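Side-chain contacts in StiE protein (Stigmatella aurantiaca, PDB 6ECX), which serves as a multifunctional polyketide synthase, the chain described here being its O-methyltransferase domain, which binds S-adenosylmethionine as methyl donor: residues A[93-98]-A[151-156]; A[117-120]-A[124-127]; A[174-179]-A[187-192]. One frame throughout, in Å; residues are numbered along the deposited sequence. Where two conformers were deposited one is given.

Contact 1 (A[93-98]-A[151-156]); sequences MDFGCG and DDFPGM. With SAM (S-adenosylmethionine), chain B.
The amino N of S-adenosylmethionine donates to G96 O at 2.9 Å, one residue beyond F95, whose CB rests against F153 of the other segment. G98 N adds a weak bond to the ribose O3' (3.0 Å). Having no side chains, G96 and G98 let the ribose and methionine parts of the cofactor lie close to the backbone, and G98 also takes a positive phi. The turn between strand and loop is an Asx turn: D94 OD1 accepts from G96 N at 3.0 Å, so a short carboxylate suits this position. Together these residues form the glycine-rich loop that follows the first strand of a Rossmann-like class I methyltransferase. Behind it, M93 supplies a flexible thioether that can follow the flat F153 ring. With chi1 at -180° and bends at chi2 and chi3, M93 sets CG over one face of that ring, 4.1 Å from its centroid. The sulfur makes an oblique Met-aromatic contact, and CE comes to 3.7 Å from F153 CD1. P154 CD meets the M93 sulfur from across, at 4.0 Å. F95 CB lies 3.6 Å from F153 CZ; its chi1 of 62° sends the ring itself away from F153, toward L175 and I179 of helix 172-181. The F153 backbone N is held by N178 OD1 of that same helix, and F95 O accepts from S148 OG.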
loop_
_atom_site.group_PDB
_atom_site.type_symbol
_atom_site.label_atom_id
_atom_site.label_comp_id
_atom_site.label_asym_id
_atom_site.label_seq_id
_atom_site.Cartn_x
_atom_site.Cartn_y
_atom_site.Cartn_z
ATOM N N MET A 93 8.673 9.038 -5.756
ATOM C CA MET A 93 7.388 9.086 -6.460
ATOM C C MET A 93 6.377 8.223 -5.720
ATOM O O MET A 93 6.639 7.040 -5.484
ATOM C CB MET A 93 7.530 8.580 -7.900
ATOM C CG MET A 93 6.246 8.601 -8.723
ATOM S SD MET A 93 5.813 10.313 -9.152
ATOM C CE MET A 93 4.027 10.245 -8.859
ATOM N N ASP A 94 5.207 8.799 -5.379
ATOM C CA ASP A 94 4.094 8.050 -4.780
ATOM C C ASP A 94 2.988 7.959 -5.817
ATOM O O ASP A 94 2.311 8.961 -6.090
ATOM C CB ASP A 94 3.584 8.740 -3.513
ATOM C CG ASP A 94 2.475 7.952 -2.803
ATOM O OD1 ASP A 94 1.790 7.113 -3.430
ATOM O OD2 ASP A 94 2.289 8.185 -1.585
ATOM N N PHE A 95 2.787 6.776 -6.413
ATOM C CA PHE A 95 1.886 6.755 -7.559
ATOM C C PHE A 95 0.419 6.560 -7.185
ATOM O O PHE A 95 -0.420 6.437 -8.079
ATOM C CB PHE A 95 2.339 5.728 -8.611
ATOM C CG PHE A 95 2.360 4.296 -8.158
ATOM C CD1 PHE A 95 1.220 3.520 -8.223
ATOM C CD2 PHE A 95 3.548 3.699 -7.763
ATOM C CE1 PHE A 95 1.245 2.180 -7.864
ATOM C CE2 PHE A 95 3.590 2.351 -7.413
ATOM C CZ PHE A 95 2.441 1.594 -7.457
ATOM N N GLY A 96 0.084 6.595 -5.899
ATOM C CA GLY A 96 -1.309 6.669 -5.476
ATOM C C GLY A 96 -1.368 7.289 -4.098
ATOM O O GLY A 96 -1.571 6.585 -3.112
ATOM N N CYS A 97 -1.194 8.612 -4.019
ATOM C CA CYS A 97 -0.710 9.240 -2.793
ATOM C C CYS A 97 -1.798 9.558 -1.764
ATOM O O CYS A 97 -1.466 10.099 -0.701
ATOM C CB CYS A 97 0.078 10.511 -3.142
ATOM S SG CYS A 97 -0.869 11.810 -3.994
ATOM N N GLY A 98 -3.056 9.209 -2.017
ATOM C CA GLY A 98 -4.080 9.372 -0.989
ATOM C C GLY A 98 -4.180 10.800 -0.471
ATOM O O GLY A 98 -4.345 11.757 -1.239
ATOM N N ASP A 151 -0.419 8.676 -17.471
ATOM C CA ASP A 151 0.385 9.896 -17.433
ATOM C C ASP A 151 1.788 9.557 -16.951
ATOM O O ASP A 151 1.954 9.024 -15.847
ATOM C CB ASP A 151 -0.231 10.929 -16.493
ATOM C CG ASP A 151 -1.561 11.453 -16.990
ATOM O OD1 ASP A 151 -1.639 11.877 -18.165
ATOM O OD2 ASP A 151 -2.536 11.429 -16.202
ATOM N N ASP A 152 2.793 9.899 -17.756
ATOM C CA ASP A 152 4.173 9.695 -17.336
ATOM C C ASP A 152 4.438 10.391 -16.009
ATOM O O ASP A 152 3.974 11.510 -15.771
ATOM C CB ASP A 152 5.140 10.216 -18.397
ATOM C CG ASP A 152 5.389 9.208 -19.496
ATOM O OD1 ASP A 152 4.749 8.135 -19.469
ATOM O OD2 ASP A 152 6.229 9.481 -20.378
ATOM N N PHE A 153 5.163 9.703 -15.129
ATOM C CA PHE A 153 5.656 10.350 -13.930
ATOM C C PHE A 153 6.554 11.525 -14.326
ATOM O O PHE A 153 7.171 11.510 -15.398
ATOM C CB PHE A 153 6.409 9.341 -13.066
ATOM C CG PHE A 153 5.555 8.191 -12.608
ATOM C CD1 PHE A 153 4.277 8.415 -12.105
ATOM C CD2 PHE A 153 6.021 6.875 -12.700
ATOM C CE1 PHE A 153 3.478 7.346 -11.681
ATOM C CE2 PHE A 153 5.233 5.814 -12.284
ATOM C CZ PHE A 153 3.958 6.049 -11.765
ATOM N N PRO A 154 6.602 12.587 -13.516
ATOM C CA PRO A 154 7.224 13.846 -13.946
ATOM C C PRO A 154 8.675 13.998 -13.503
ATOM O O PRO A 154 9.069 15.027 -12.942
ATOM C CB PRO A 154 6.328 14.900 -13.293
ATOM C CG PRO A 154 5.907 14.263 -12.010
ATOM C CD PRO A 154 5.824 12.765 -12.272
ATOM N N GLY A 155 9.484 12.976 -13.747
ATOM C CA GLY A 155 10.872 13.028 -13.344
ATOM C C GLY A 155 11.487 11.642 -13.315
ATOM O O GLY A 155 10.886 10.657 -13.755
ATOM N N MET A 156 12.691 11.591 -12.754
ATOM C CA MET A 156 13.465 10.364 -12.627
ATOM C C MET A 156 13.726 10.138 -11.143
ATOM O O MET A 156 14.293 11.009 -10.473
ATOM C CB MET A 156 14.769 10.476 -13.425
ATOM C CG MET A 156 15.605 9.217 -13.454
ATOM S SD MET A 156 14.753 7.819 -14.221
ATOM C CE MET A 156 14.599 8.394 -15.909
HETATM N N SAM B . -1.158 5.188 -0.616
HETATM C CA SAM B . -2.120 5.953 0.168
HETATM C C SAM B . -2.120 5.498 1.621
HETATM O O SAM B . -1.556 4.449 1.918
HETATM O OXT SAM B . -2.662 6.150 2.519
HETATM C CB SAM B . -3.509 5.812 -0.430
HETATM C CG SAM B . -3.947 4.377 -0.690
HETATM S SD SAM B . -5.685 4.338 -1.203
HETATM C CE SAM B . -6.198 2.728 -0.551
HETATM C "C5'" SAM B . -5.565 4.135 -2.998
HETATM C "C4'" SAM B . -5.057 5.395 -3.704
HETATM O "O4'" SAM B . -4.684 5.147 -5.051
HETATM C "C3'" SAM B . -6.050 6.551 -3.766
HETATM O "O3'" SAM B . -5.322 7.708 -3.396
HETATM C "C2'" SAM B . -6.432 6.660 -5.237
HETATM O "O2'" SAM B . -6.740 7.973 -5.663
HETATM C "C1'" SAM B . -5.143 6.187 -5.894
HETATM N N9 SAM B . -5.266 5.688 -7.278
HETATM C C8 SAM B . -6.080 4.669 -7.708
HETATM N N7 SAM B . -5.874 4.486 -9.037
HETATM C C5 SAM B . -4.951 5.375 -9.468
HETATM C C6 SAM B . -4.384 5.622 -10.705
HETATM N N6 SAM B . -4.737 4.912 -11.775
HETATM N N1 SAM B . -3.431 6.619 -10.842
HETATM C C2 SAM B . -3.040 7.360 -9.751
HETATM N N3 SAM B . -3.610 7.103 -8.522
HETATM C C4 SAM B . -4.553 6.135 -8.372
#

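Contact 2 (A[117-120]-A[124-127]); sequences GYTI and QAEV. With SAM (S-adenosylmethionine), chain B.
T119 lays its methyl CG2 against the early part of helix 122-134, 3.8 Å from A125 N and 4.1 Å from A125 CB. The small alanine lets the helix backbone come this near to T119. The other branch of T119 is polar: with chi1 at 177°, OG1 stands opposite the backbone N across the CA-CB bond and turns to the Q124 amide, donating to Q124 OE1 at 2.8 Å. The hydroxyl approaches that oxygen at a C=O...donor angle of 144°, tilted 23° from the carbonyl plane. Q124 OE1 is a crowded acceptor, for both ribose hydroxyls of S-adenosylmethionine also donate to it, O3' at 2.6 Å and O2' at 3.1 Å. Three donors thus converge on one amide oxygen, which should hold the amide in its present rotation. Strand 114-119 and helix 122-134 begin a beta-alpha-beta unit that closes with strand 141-145. In many class I methyltransferases an acidic residue at the end of this second strand takes the ribose hydroxyls; here both donate to Q124, a glutamine reaching in from the helix, with T119 OG1 2.8 Å from O2'. The extended side chain of Q124 beyond CG supplies the needed length. T119 OG1 has a further bond, from S121 N in the turn, while S121 OG accepts from Q124 N. Next to T119, I120 offers branched apolar carbons to the adenine: CG2 lies 3.4 Å from the cofactor's N1, and CD1 is close to its N7.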
loop_
_atom_site.group_PDB
_atom_site.type_symbol
_atom_site.label_atom_id
_atom_site.label_comp_id
_atom_site.label_asym_id
_atom_site.label_seq_id
_atom_site.Cartn_x
_atom_site.Cartn_y
_atom_site.Cartn_z
ATOM N N GLY A 117 3.640 13.267 -5.980
ATOM C CA GLY A 117 2.527 12.345 -5.802
ATOM C C GLY A 117 1.526 12.471 -6.931
ATOM O O GLY A 117 1.267 13.574 -7.424
ATOM N N TYR A 118 0.979 11.328 -7.353
ATOM C CA TYR A 118 -0.152 11.276 -8.279
ATOM C C TYR A 118 -1.355 10.681 -7.563
ATOM O O TYR A 118 -1.227 9.690 -6.835
ATOM C CB TYR A 118 0.127 10.397 -9.511
ATOM C CG TYR A 118 0.874 11.002 -10.681
ATOM C CD1 TYR A 118 1.479 12.240 -10.591
ATOM C CD2 TYR A 118 0.991 10.296 -11.886
ATOM C CE1 TYR A 118 2.158 12.771 -11.661
ATOM C CE2 TYR A 118 1.675 10.827 -12.966
ATOM C CZ TYR A 118 2.252 12.077 -12.840
ATOM O OH TYR A 118 2.934 12.644 -13.897
ATOM N N THR A 119 -2.522 11.278 -7.774
ATOM C CA THR A 119 -3.785 10.655 -7.406
ATOM C C THR A 119 -4.811 11.008 -8.472
ATOM O O THR A 119 -4.753 12.083 -9.070
ATOM C CB THR A 119 -4.275 11.115 -6.021
ATOM O OG1 THR A 119 -5.557 10.534 -5.736
ATOM C CG2 THR A 119 -4.392 12.630 -5.975
ATOM N N ILE A 120 -5.752 10.092 -8.724
ATOM C CA ILE A 120 -6.793 10.386 -9.703
ATOM C C ILE A 120 -7.959 11.137 -9.085
ATOM O O ILE A 120 -8.808 11.661 -9.825
ATOM C CB ILE A 120 -7.326 9.114 -10.391
ATOM C CG1 ILE A 120 -7.872 8.129 -9.358
ATOM C CG2 ILE A 120 -6.253 8.487 -11.264
ATOM C CD1 ILE A 120 -8.399 6.852 -9.971
ATOM N N GLN A 124 -8.794 14.460 -3.355
ATOM C CA GLN A 124 -7.545 14.100 -2.689
ATOM C C GLN A 124 -6.406 15.033 -3.081
ATOM O O GLN A 124 -5.574 15.383 -2.238
ATOM C CB GLN A 124 -7.189 12.654 -3.003
ATOM C CG GLN A 124 -8.113 11.636 -2.333
ATOM C CD GLN A 124 -7.665 10.193 -2.555
ATOM O OE1 GLN A 124 -6.723 9.928 -3.307
ATOM N NE2 GLN A 124 -8.347 9.257 -1.904
ATOM N N ALA A 125 -6.349 15.450 -4.349
ATOM C CA ALA A 125 -5.278 16.344 -4.789
ATOM C C ALA A 125 -5.338 17.682 -4.052
ATOM O O ALA A 125 -4.321 18.192 -3.567
ATOM C CB ALA A 125 -5.370 16.564 -6.299
ATOM N N GLU A 126 -6.529 18.274 -3.976
ATOM C CA GLU A 126 -6.704 19.523 -3.234
ATOM C C GLU A 126 -6.245 19.371 -1.791
ATOM O O GLU A 126 -5.538 20.232 -1.258
ATOM C CB GLU A 126 -8.170 19.963 -3.279
ATOM C CG GLU A 126 -8.664 20.287 -4.652
ATOM C CD GLU A 126 -10.164 20.535 -4.674
ATOM O OE1 GLU A 126 -10.787 20.523 -3.588
ATOM O OE2 GLU A 126 -10.707 20.751 -5.775
ATOM N N VAL A 127 -6.639 18.274 -1.143
ATOM C CA VAL A 127 -6.229 18.041 0.238
ATOM C C VAL A 127 -4.710 17.934 0.329
ATOM O O VAL A 127 -4.072 18.606 1.148
ATOM C CB VAL A 127 -6.916 16.785 0.798
ATOM C CG1 VAL A 127 -6.337 16.415 2.162
ATOM C CG2 VAL A 127 -8.427 17.004 0.877
HETATM N N SAM B . -1.158 5.188 -0.616
HETATM C CA SAM B . -2.120 5.953 0.168
HETATM C C SAM B . -2.120 5.498 1.621
HETATM O O SAM B . -1.556 4.449 1.918
HETATM O OXT SAM B . -2.662 6.150 2.519
HETATM C CB SAM B . -3.509 5.812 -0.430
HETATM C CG SAM B . -3.947 4.377 -0.690
HETATM S SD SAM B . -5.685 4.338 -1.203
HETATM C CE SAM B . -6.198 2.728 -0.551
HETATM C "C5'" SAM B . -5.565 4.135 -2.998
HETATM C "C4'" SAM B . -5.057 5.395 -3.704
HETATM O "O4'" SAM B . -4.684 5.147 -5.051
HETATM C "C3'" SAM B . -6.050 6.551 -3.766
HETATM O "O3'" SAM B . -5.322 7.708 -3.396
HETATM C "C2'" SAM B . -6.432 6.660 -5.237
HETATM O "O2'" SAM B . -6.740 7.973 -5.663
HETATM C "C1'" SAM B . -5.143 6.187 -5.894
HETATM N N9 SAM B . -5.266 5.688 -7.278
HETATM C C8 SAM B . -6.080 4.669 -7.708
HETATM N N7 SAM B . -5.874 4.486 -9.037
HETATM C C5 SAM B . -4.951 5.375 -9.468
HETATM C C6 SAM B . -4.384 5.622 -10.705
HETATM N N6 SAM B . -4.737 4.912 -11.775
HETATM N N1 SAM B . -3.431 6.619 -10.842
HETATM C C2 SAM B . -3.040 7.360 -9.751
HETATM N N3 SAM B . -3.610 7.103 -8.522
HETATM C C4 SAM B . -4.553 6.135 -8.372
#

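Contact 3 (A[174-179]-A[187-192]); sequences ALFSNI and GLLIMA
The F176 ring carries I179 CD1 on one face, 4.0 Å above the plane and displaced toward the rim, while L189 and M191 of the strand approach it obliquely. L189 CD2 sits 3.9 Å from F176 CE2, and the two side chains cross at about a right angle. M191 comes from the opposite direction to F176, and its sulfur lies 3.9 Å from F176 CZ in a Met-aromatic contact. The F176 CB does not aim straight at the strand; with chi1 at -84° the long ring carries CE2 and CZ to the strand all the same, which suits phenylalanine to a helix position not aimed straight at the sheet. I179, one turn further along the helix, faces the strand directly and completes the patch with CD1 at 4.4 Å from L189 CD1. Everything that meets here is apolar and buried, as befits the layer between helix and sheet. W217 and L220 of helix 214-222 cover F176 further. The helix and strand segments run at 144° to each other, their axes 11.9 Å apart at closest approach, as expected where a connecting helix packs on the sheet in a beta-alpha-beta crossover, here between the parallel strands 157-163 and 187-196 of the Rossmann-like fold.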
loop_
_atom_site.group_PDB
_atom_site.type_symbol
_atom_site.label_atom_id
_atom_site.label_comp_id
_atom_site.label_asym_id
_atom_site.label_seq_id
_atom_site.Cartn_x
_atom_site.Cartn_y
_atom_site.Cartn_z
ATOM N N ALA A 174 0.923 -0.889 -18.409
ATOM C CA ALA A 174 1.229 0.531 -18.543
ATOM C C ALA A 174 1.785 1.097 -17.243
ATOM O O ALA A 174 2.751 1.872 -17.253
ATOM C CB ALA A 174 -0.024 1.295 -18.986
ATOM N N LEU A 175 1.208 0.709 -16.110
ATOM C CA LEU A 175 1.721 1.191 -14.831
ATOM C C LEU A 175 3.196 0.807 -14.638
ATOM O O LEU A 175 4.035 1.649 -14.304
ATOM C CB LEU A 175 0.864 0.634 -13.694
ATOM C CG LEU A 175 1.395 0.908 -12.280
ATOM C CD1 LEU A 175 1.458 2.409 -11.992
ATOM C CD2 LEU A 175 0.573 0.160 -11.233
ATOM N N PHE A 176 3.537 -0.451 -14.872
ATOM C CA PHE A 176 4.903 -0.872 -14.561
ATOM C C PHE A 176 5.900 -0.414 -15.619
ATOM O O PHE A 176 7.074 -0.229 -15.301
ATOM C CB PHE A 176 4.944 -2.387 -14.327
ATOM C CG PHE A 176 4.573 -2.752 -12.917
ATOM C CD1 PHE A 176 3.237 -2.871 -12.546
ATOM C CD2 PHE A 176 5.540 -2.861 -11.933
ATOM C CE1 PHE A 176 2.890 -3.145 -11.241
ATOM C CE2 PHE A 176 5.181 -3.134 -10.615
ATOM C CZ PHE A 176 3.863 -3.267 -10.272
ATOM N N SER A 177 5.449 -0.157 -16.845
ATOM C CA SER A 177 6.295 0.528 -17.814
ATOM C C SER A 177 6.600 1.947 -17.353
ATOM O O SER A 177 7.751 2.407 -17.421
ATOM C CB SER A 177 5.609 0.527 -19.186
ATOM O OG SER A 177 6.200 1.460 -20.073
ATOM N N ASN A 178 5.574 2.657 -16.871
ATOM C CA ASN A 178 5.777 3.998 -16.322
ATOM C C ASN A 178 6.751 3.976 -15.141
ATOM O O ASN A 178 7.593 4.869 -14.996
ATOM C CB ASN A 178 4.425 4.574 -15.895
ATOM C CG ASN A 178 4.436 6.087 -15.766
ATOM O OD1 ASN A 178 5.438 6.754 -16.059
ATOM N ND2 ASN A 178 3.300 6.643 -15.340
ATOM N N ILE A 179 6.641 2.974 -14.273
ATOM C CA ILE A 179 7.571 2.877 -13.150
ATOM C C ILE A 179 8.995 2.673 -13.662
ATOM O O ILE A 179 9.929 3.396 -13.284
ATOM C CB ILE A 179 7.151 1.739 -12.195
ATOM C CG1 ILE A 179 5.849 2.105 -11.463
ATOM C CG2 ILE A 179 8.286 1.457 -11.193
ATOM C CD1 ILE A 179 5.210 0.950 -10.694
ATOM N N GLY A 187 17.301 1.802 -8.613
ATOM C CA GLY A 187 16.289 2.442 -7.771
ATOM C C GLY A 187 15.356 1.414 -7.130
ATOM O O GLY A 187 15.303 0.259 -7.526
ATOM N N LEU A 188 14.617 1.850 -6.106
ATOM C CA LEU A 188 13.793 0.964 -5.285
ATOM C C LEU A 188 12.300 1.223 -5.495
ATOM O O LEU A 188 11.870 2.359 -5.715
ATOM C CB LEU A 188 14.125 1.131 -3.790
ATOM C CG LEU A 188 15.599 0.978 -3.385
ATOM C CD1 LEU A 188 15.791 1.273 -1.899
ATOM C CD2 LEU A 188 16.099 -0.419 -3.735
ATOM N N LEU A 189 11.516 0.156 -5.412
ATOM C CA LEU A 189 10.050 0.201 -5.443
ATOM C C LEU A 189 9.574 -0.540 -4.208
ATOM O O LEU A 189 9.974 -1.688 -3.996
ATOM C CB LEU A 189 9.520 -0.490 -6.703
ATOM C CG LEU A 189 8.020 -0.807 -6.799
ATOM C CD1 LEU A 189 7.205 0.497 -6.831
ATOM C CD2 LEU A 189 7.768 -1.667 -8.024
ATOM N N ILE A 190 8.788 0.112 -3.350
ATOM C CA ILE A 190 8.193 -0.594 -2.224
ATOM C C ILE A 190 6.676 -0.538 -2.391
ATOM O O ILE A 190 6.117 0.504 -2.749
ATOM C CB ILE A 190 8.663 -0.064 -0.853
ATOM C CG1 ILE A 190 8.418 1.416 -0.685
ATOM C CG2 ILE A 190 10.204 -0.390 -0.616
ATOM C CD1 ILE A 190 8.870 1.915 0.717
ATOM N N MET A 191 6.027 -1.680 -2.199
ATOM C CA MET A 191 4.599 -1.773 -2.431
ATOM C C MET A 191 3.970 -2.598 -1.333
ATOM O O MET A 191 4.589 -3.519 -0.797
ATOM C CB MET A 191 4.279 -2.422 -3.775
ATOM C CG MET A 191 4.470 -1.523 -4.958
ATOM S SD MET A 191 4.185 -2.478 -6.446
ATOM C CE MET A 191 2.933 -3.630 -5.905
ATOM N N ALA A 192 2.745 -2.225 -0.975
ATOM C CA ALA A 192 1.860 -3.081 -0.208
ATOM C C ALA A 192 0.717 -3.466 -1.135
ATOM O O ALA A 192 0.088 -2.586 -1.737
ATOM C CB ALA A 192 1.343 -2.364 1.045
#

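After its N-terminal helices the chain enters strand 91-94 and the cofactor loop of contact 1, whose partner, 151-156, returns 53 residues later. Contact 2 is nested inside that loop and closes a short turn from strand 114-119 into helix 122-134. Contact 3 follows in series, linking helix 172-181 to strand 187-196. All three reach one sheet. Contacts 1 and 2 share neighbouring strands, the S-adenosylmethionine and a probable backbone bond from Y118 N to D94 O. Contacts 1 and 3 meet at N178, which bonds to the backbone of D151 and F153. Contacts 2 and 3 do not touch, whereas contact 1 touches both.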